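Nucleoporin NUP170 (Chaetomium thermophilum, PDB 5HAX) is a nucleoporin that probably serves as a scaffold component of the nuclear pore complex. Local coordinates at residues 180-185 and 235-240; 394-399 and 437-442. All blocks are in the same frame, centred on the assembly; numbering follows the deposited sequence.

Overall arrangement
Both contacts lie in the beta-propeller-like part of the chain and each joins the ends of strands from two neighbouring four- or five-stranded sheets, but no strand is shared between them. Their centres are about 30 Å apart and their nearest atoms about 9 Å apart, so they do not touch. Contact 1 is a surface contact: a valine pair lies on the strands beside a carboxylate that receives a backbone N-H and a bridging water. Contact 2 is partly buried, with a valine and a threonine packed on its inner side and two arginines, one guanidinium over a face of the other, on the more exposed side. The chemistry differs: an aspartate accepting a backbone N-H in contact 1, two like-charged arginines in contact 2.

Contact 1: residues 180-185 and 235-240; sequences VGTKDG and VDDTRN
With CG anti to the carbonyl carbon (chi1 -68°), Asp237 brings its carboxylate to the start of the turn 182-185, while Val235, its CG1 anti to the backbone N (chi1 174°), places CG2 against Val180. The Lys183 N-H points almost straight at the carboxylate: N to Asp237 OD1 is 3.2 Å at 169°, though the donor lies above the carboxylate plane. Asp237 OD1 also lies against Thr182 CB, 3.4 Å away. On the other oxygen, a water gives one hydrogen to Asp237 OD2 at 2.7 Å and the other to Gly181 O, likewise at 2.7 Å. One carboxylate therefore grips both the backbone N-H of Lys183 and, through water, the carbonyl two residues earlier. The Lys183 chain, bent at chi3 and chi4, crosses Asp237 obliquely; its NZ stays 4.8 Å from Asp237 OD1, where the opposite charges may help keep the aspartate ionised. On the strand side of the carboxylate, Val180 and Val235 lie alongside each other, running in opposite senses, CG2 to CG2 at 3.5 Å, and both also touch Leu242. The side chains of Thr182 and Val235 cross at about a right angle, with Thr182 CG2 4.1 Å from Val235 CG1, and Thr182 OG1 is bonded to Arg186 N. Strands 178-181 and 230-236 are edge strands of successive four-stranded antiparallel sheets, an arrangement consistent with adjoining blades of a beta-propeller.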
loop_
_atom_site.group_PDB
_atom_site.type_symbol
_atom_site.label_atom_id
_atom_site.label_comp_id
_atom_site.label_asym_id
_atom_site.label_seq_id
_atom_site.Cartn_x
_atom_site.Cartn_y
_atom_site.Cartn_z
ATOM N N VAL A 180 4.708 -16.122 10.945
ATOM C CA VAL A 180 3.940 -14.911 10.681
ATOM C C VAL A 180 3.502 -14.309 12.008
ATOM O O VAL A 180 3.316 -15.015 13.003
ATOM C CB VAL A 180 2.713 -15.182 9.777
ATOM C CG1 VAL A 180 3.167 -15.634 8.399
ATOM C CG2 VAL A 180 1.786 -16.212 10.413
ATOM N N GLY A 181 3.345 -12.991 12.010
ATOM C CA GLY A 181 2.939 -12.274 13.201
ATOM C C GLY A 181 1.721 -11.415 12.937
ATOM O O GLY A 181 1.520 -10.903 11.836
ATOM N N THR A 182 0.901 -11.266 13.975
ATOM C CA THR A 182 -0.277 -10.417 13.911
ATOM C C THR A 182 0.034 -9.024 14.448
ATOM O O THR A 182 1.074 -8.777 15.064
ATOM C CB THR A 182 -1.437 -11.018 14.706
ATOM O OG1 THR A 182 -1.148 -10.945 16.108
ATOM C CG2 THR A 182 -1.688 -12.466 14.305
ATOM N N LYS A 183 -0.905 -8.107 14.208
ATOM C CA LYS A 183 -0.783 -6.740 14.701
ATOM C C LYS A 183 -0.555 -6.699 16.206
ATOM O O LYS A 183 0.153 -5.815 16.703
ATOM C CB LYS A 183 -2.046 -5.961 14.338
ATOM C CG LYS A 183 -1.908 -4.454 14.402
ATOM C CD LYS A 183 -3.172 -3.752 13.908
ATOM C CE LYS A 183 -4.374 -4.023 14.808
ATOM N NZ LYS A 183 -5.140 -5.249 14.428
ATOM N N ASP A 184 -1.132 -7.647 16.944
ATOM C CA ASP A 184 -1.064 -7.678 18.398
ATOM C C ASP A 184 0.122 -8.478 18.926
ATOM O O ASP A 184 0.231 -8.666 20.141
ATOM C CB ASP A 184 -2.362 -8.258 18.969
ATOM C CG ASP A 184 -3.587 -7.457 18.570
ATOM O OD1 ASP A 184 -3.496 -6.211 18.522
ATOM O OD2 ASP A 184 -4.639 -8.073 18.301
ATOM N N GLY A 185 0.999 -8.961 18.051
ATOM C CA GLY A 185 2.185 -9.675 18.478
ATOM C C GLY A 185 2.043 -11.178 18.589
ATOM O O GLY A 185 2.973 -11.832 19.081
ATOM N N VAL A 235 -1.663 -13.903 7.128
ATOM C CA VAL A 235 -2.464 -13.272 8.177
ATOM C C VAL A 235 -3.317 -12.166 7.568
ATOM O O VAL A 235 -2.875 -11.454 6.659
ATOM C CB VAL A 235 -1.567 -12.695 9.294
ATOM C CG1 VAL A 235 -2.398 -11.914 10.313
ATOM C CG2 VAL A 235 -0.781 -13.800 9.977
ATOM N N ASP A 236 -4.537 -12.011 8.088
ATOM C CA ASP A 236 -5.384 -10.851 7.796
ATOM C C ASP A 236 -5.947 -10.335 9.118
ATOM O O ASP A 236 -6.949 -10.855 9.622
ATOM C CB ASP A 236 -6.500 -11.196 6.814
ATOM C CG ASP A 236 -7.346 -9.985 6.447
ATOM O OD1 ASP A 236 -6.964 -8.855 6.824
ATOM O OD2 ASP A 236 -8.383 -10.160 5.774
ATOM N N ASP A 237 -5.303 -9.298 9.662
ATOM C CA ASP A 237 -5.711 -8.737 10.947
ATOM C C ASP A 237 -7.097 -8.108 10.886
ATOM O O ASP A 237 -7.826 -8.132 11.882
ATOM C CB ASP A 237 -4.693 -7.695 11.409
ATOM C CG ASP A 237 -3.352 -8.303 11.772
ATOM O OD1 ASP A 237 -3.330 -9.301 12.521
ATOM O OD2 ASP A 237 -2.317 -7.782 11.307
ATOM N N THR A 238 -7.477 -7.540 9.739
ATOM C CA THR A 238 -8.763 -6.856 9.633
ATOM C C THR A 238 -9.937 -7.809 9.808
ATOM O O THR A 238 -11.047 -7.357 10.110
ATOM C CB THR A 238 -8.883 -6.147 8.281
ATOM O OG1 THR A 238 -8.999 -7.116 7.228
ATOM C CG2 THR A 238 -7.671 -5.254 8.024
ATOM N N ARG A 239 -9.718 -9.112 9.621
ATOM C CA ARG A 239 -10.751 -10.121 9.805
ATOM C C ARG A 239 -10.408 -11.117 10.903
ATOM O O ARG A 239 -11.193 -12.042 11.144
ATOM C CB ARG A 239 -10.991 -10.878 8.492
ATOM C CG ARG A 239 -11.192 -9.986 7.277
ATOM C CD ARG A 239 -11.436 -10.828 6.041
ATOM N NE ARG A 239 -11.194 -10.099 4.797
ATOM C CZ ARG A 239 -12.138 -9.557 4.033
ATOM N NH1 ARG A 239 -11.796 -8.927 2.918
ATOM N NH2 ARG A 239 -13.420 -9.639 4.370
ATOM N N ASN A 240 -9.267 -10.949 11.576
ATOM C CA ASN A 240 -8.791 -11.895 12.588
ATOM C C ASN A 240 -8.681 -13.310 12.019
ATOM O O ASN A 240 -8.987 -14.296 12.693
ATOM C CB ASN A 240 -9.689 -11.877 13.827
ATOM C CG ASN A 240 -9.622 -10.559 14.574
ATOM O OD1 ASN A 240 -8.594 -9.882 14.572
ATOM N ND2 ASN A 240 -10.719 -10.192 15.221
HETATM O O HOH W 1 0.175 -8.819 10.808
#

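Contact 2: residues 394-399 and 437-442; sequences VVRKHP and GNRTIE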
loop_
_atom_site.group_PDB
_atom_site.type_symbol
_atom_site.label_atom_id
_atom_site.label_comp_id
_atom_site.label_asym_id
_atom_site.label_seq_id
_atom_site.Cartn_x
_atom_site.Cartn_y
_atom_site.Cartn_z
ATOM N N VAL A 394 6.614 -14.060 -10.587
ATOM C CA VAL A 394 7.927 -14.541 -11.004
ATOM C C VAL A 394 7.683 -15.701 -11.964
ATOM O O VAL A 394 7.321 -16.802 -11.545
ATOM C CB VAL A 394 8.778 -14.970 -9.806
ATOM C CG1 VAL A 394 10.158 -15.428 -10.264
ATOM C CG2 VAL A 394 8.890 -13.835 -8.798
ATOM N N VAL A 395 7.881 -15.454 -13.258
ATOM C CA VAL A 395 7.681 -16.461 -14.296
ATOM C C VAL A 395 9.030 -17.090 -14.607
ATOM O O VAL A 395 10.004 -16.382 -14.891
ATOM C CB VAL A 395 7.055 -15.848 -15.561
ATOM C CG1 VAL A 395 6.835 -16.922 -16.618
ATOM C CG2 VAL A 395 5.741 -15.159 -15.220
ATOM N N ARG A 396 9.079 -18.421 -14.566
ATOM C CA ARG A 396 10.329 -19.164 -14.658
ATOM C C ARG A 396 10.304 -20.088 -15.870
ATOM O O ARG A 396 10.492 -21.302 -15.742
ATOM C CB ARG A 396 10.547 -19.943 -13.355
ATOM C CG ARG A 396 11.997 -20.175 -12.974
ATOM C CD ARG A 396 12.123 -20.423 -11.475
ATOM N NE ARG A 396 12.323 -19.188 -10.718
ATOM C CZ ARG A 396 12.227 -19.093 -9.395
ATOM N NH1 ARG A 396 12.434 -17.929 -8.793
ATOM N NH2 ARG A 396 11.920 -20.159 -8.667
ATOM N N LYS A 397 10.066 -19.518 -17.057
ATOM C CA LYS A 397 10.012 -20.325 -18.273
ATOM C C LYS A 397 11.343 -21.003 -18.557
ATOM O O LYS A 397 11.370 -22.109 -19.109
ATOM C CB LYS A 397 9.605 -19.459 -19.464
ATOM C CG LYS A 397 8.109 -19.232 -19.581
ATOM C CD LYS A 397 7.772 -18.391 -20.798
ATOM C CE LYS A 397 6.269 -18.248 -20.978
ATOM N NZ LYS A 397 5.601 -19.558 -21.210
ATOM N N HIS A 398 12.449 -20.359 -18.195
ATOM C CA HIS A 398 13.777 -20.921 -18.348
ATOM C C HIS A 398 14.433 -21.065 -16.981
ATOM O O HIS A 398 14.200 -20.244 -16.088
ATOM C CB HIS A 398 14.636 -20.040 -19.261
ATOM C CG HIS A 398 13.961 -19.686 -20.550
ATOM N ND1 HIS A 398 13.780 -20.597 -21.568
ATOM C CD2 HIS A 398 13.409 -18.526 -20.979
ATOM C CE1 HIS A 398 13.151 -20.012 -22.573
ATOM N NE2 HIS A 398 12.916 -18.755 -22.241
ATOM N N PRO A 399 15.260 -22.094 -16.784
ATOM C CA PRO A 399 15.730 -22.420 -15.433
ATOM C C PRO A 399 16.845 -21.523 -14.923
ATOM O O PRO A 399 17.280 -21.701 -13.780
ATOM C CB PRO A 399 16.217 -23.868 -15.589
ATOM C CG PRO A 399 16.553 -24.025 -17.061
ATOM C CD PRO A 399 16.013 -22.831 -17.811
ATOM N N GLY A 437 21.077 -15.295 -14.114
ATOM C CA GLY A 437 21.556 -15.696 -12.812
ATOM C C GLY A 437 20.733 -15.175 -11.654
ATOM O O GLY A 437 20.853 -15.700 -10.541
ATOM N N ASN A 438 19.901 -14.159 -11.882
ATOM C CA ASN A 438 19.061 -13.597 -10.831
ATOM C C ASN A 438 17.873 -14.520 -10.592
ATOM O O ASN A 438 16.971 -14.613 -11.432
ATOM C CB ASN A 438 18.588 -12.195 -11.205
ATOM C CG ASN A 438 19.582 -11.116 -10.814
ATOM O OD1 ASN A 438 19.648 -10.710 -9.653
ATOM N ND2 ASN A 438 20.353 -10.639 -11.784
ATOM N N ARG A 439 17.874 -15.207 -9.454
ATOM C CA ARG A 439 16.729 -15.982 -8.994
ATOM C C ARG A 439 16.009 -15.182 -7.917
ATOM O O ARG A 439 16.585 -14.901 -6.860
ATOM C CB ARG A 439 17.166 -17.341 -8.449
ATOM C CG ARG A 439 16.010 -18.256 -8.073
ATOM C CD ARG A 439 16.508 -19.576 -7.508
ATOM N NE ARG A 439 15.531 -20.646 -7.677
ATOM C CZ ARG A 439 15.342 -21.314 -8.812
ATOM N NH1 ARG A 439 14.431 -22.275 -8.876
ATOM N NH2 ARG A 439 16.062 -21.020 -9.889
ATOM N N THR A 440 14.761 -14.810 -8.186
ATOM C CA THR A 440 13.982 -14.060 -7.212
ATOM C C THR A 440 13.634 -14.945 -6.023
ATOM O O THR A 440 13.258 -16.109 -6.183
ATOM C CB THR A 440 12.706 -13.513 -7.855
ATOM O OG1 THR A 440 13.047 -12.743 -9.015
ATOM C CG2 THR A 440 11.936 -12.633 -6.872
ATOM N N ILE A 441 13.765 -14.382 -4.826
ATOM C CA ILE A 441 13.516 -15.094 -3.578
ATOM C C ILE A 441 12.276 -14.558 -2.872
ATOM O O ILE A 441 11.423 -15.327 -2.428
ATOM C CB ILE A 441 14.752 -15.021 -2.653
ATOM C CG1 ILE A 441 15.916 -15.799 -3.279
ATOM C CG2 ILE A 441 14.429 -15.575 -1.263
ATOM C CD1 ILE A 441 17.244 -15.572 -2.599
ATOM N N GLU A 442 12.161 -13.239 -2.759
ATOM C CA GLU A 442 11.089 -12.635 -1.983
ATOM C C GLU A 442 10.872 -11.210 -2.470
ATOM O O GLU A 442 11.795 -10.567 -2.977
ATOM C CB GLU A 442 11.420 -12.650 -0.486
ATOM C CG GLU A 442 10.224 -12.458 0.426
ATOM C CD GLU A 442 10.610 -12.413 1.894
ATOM O OE1 GLU A 442 11.765 -12.762 2.221
ATOM O OE2 GLU A 442 9.758 -12.027 2.723
#
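The end of strand 390-395 and the beginning of strand 440-445 come together with Val394 opposite Thr440, their CA atoms 7.2 Å apart; the strands belong to different sheets, consistent with neighbouring blades of a beta-propeller. Further along the second strand, Ile441 and Glu442 both face Leu477 in a classic beta bulge. At the inner end, Val394 and Thr440 cross obliquely and meet methyl to methyl, CG2 to CG2 at 3.8 Å, beside Leu404. Arg396 has CG anti to the backbone N (chi1 -150°) and a chain bent at chi3, which carries its guanidinium across to the second segment. There NH1 makes a weak, bent bond to Thr440 O, and NE forms a salt bridge with Asp402, whose other oxygen accepts Thr440 N. An alanine in place of Arg396 would lose both bonds and would probably loosen the tie between the two strands. The extended Arg439 chain crosses Arg396 at about a right angle; one guanidinium lies over a face of the other with the planes 33° apart, Arg396 CZ above the centre of the Arg439 group. Asp402 probably eases the repulsion between these like charges where Arg396 NH2 lies 3.3 Å from Arg439 NH1, two donors with no hydrogen bond between them.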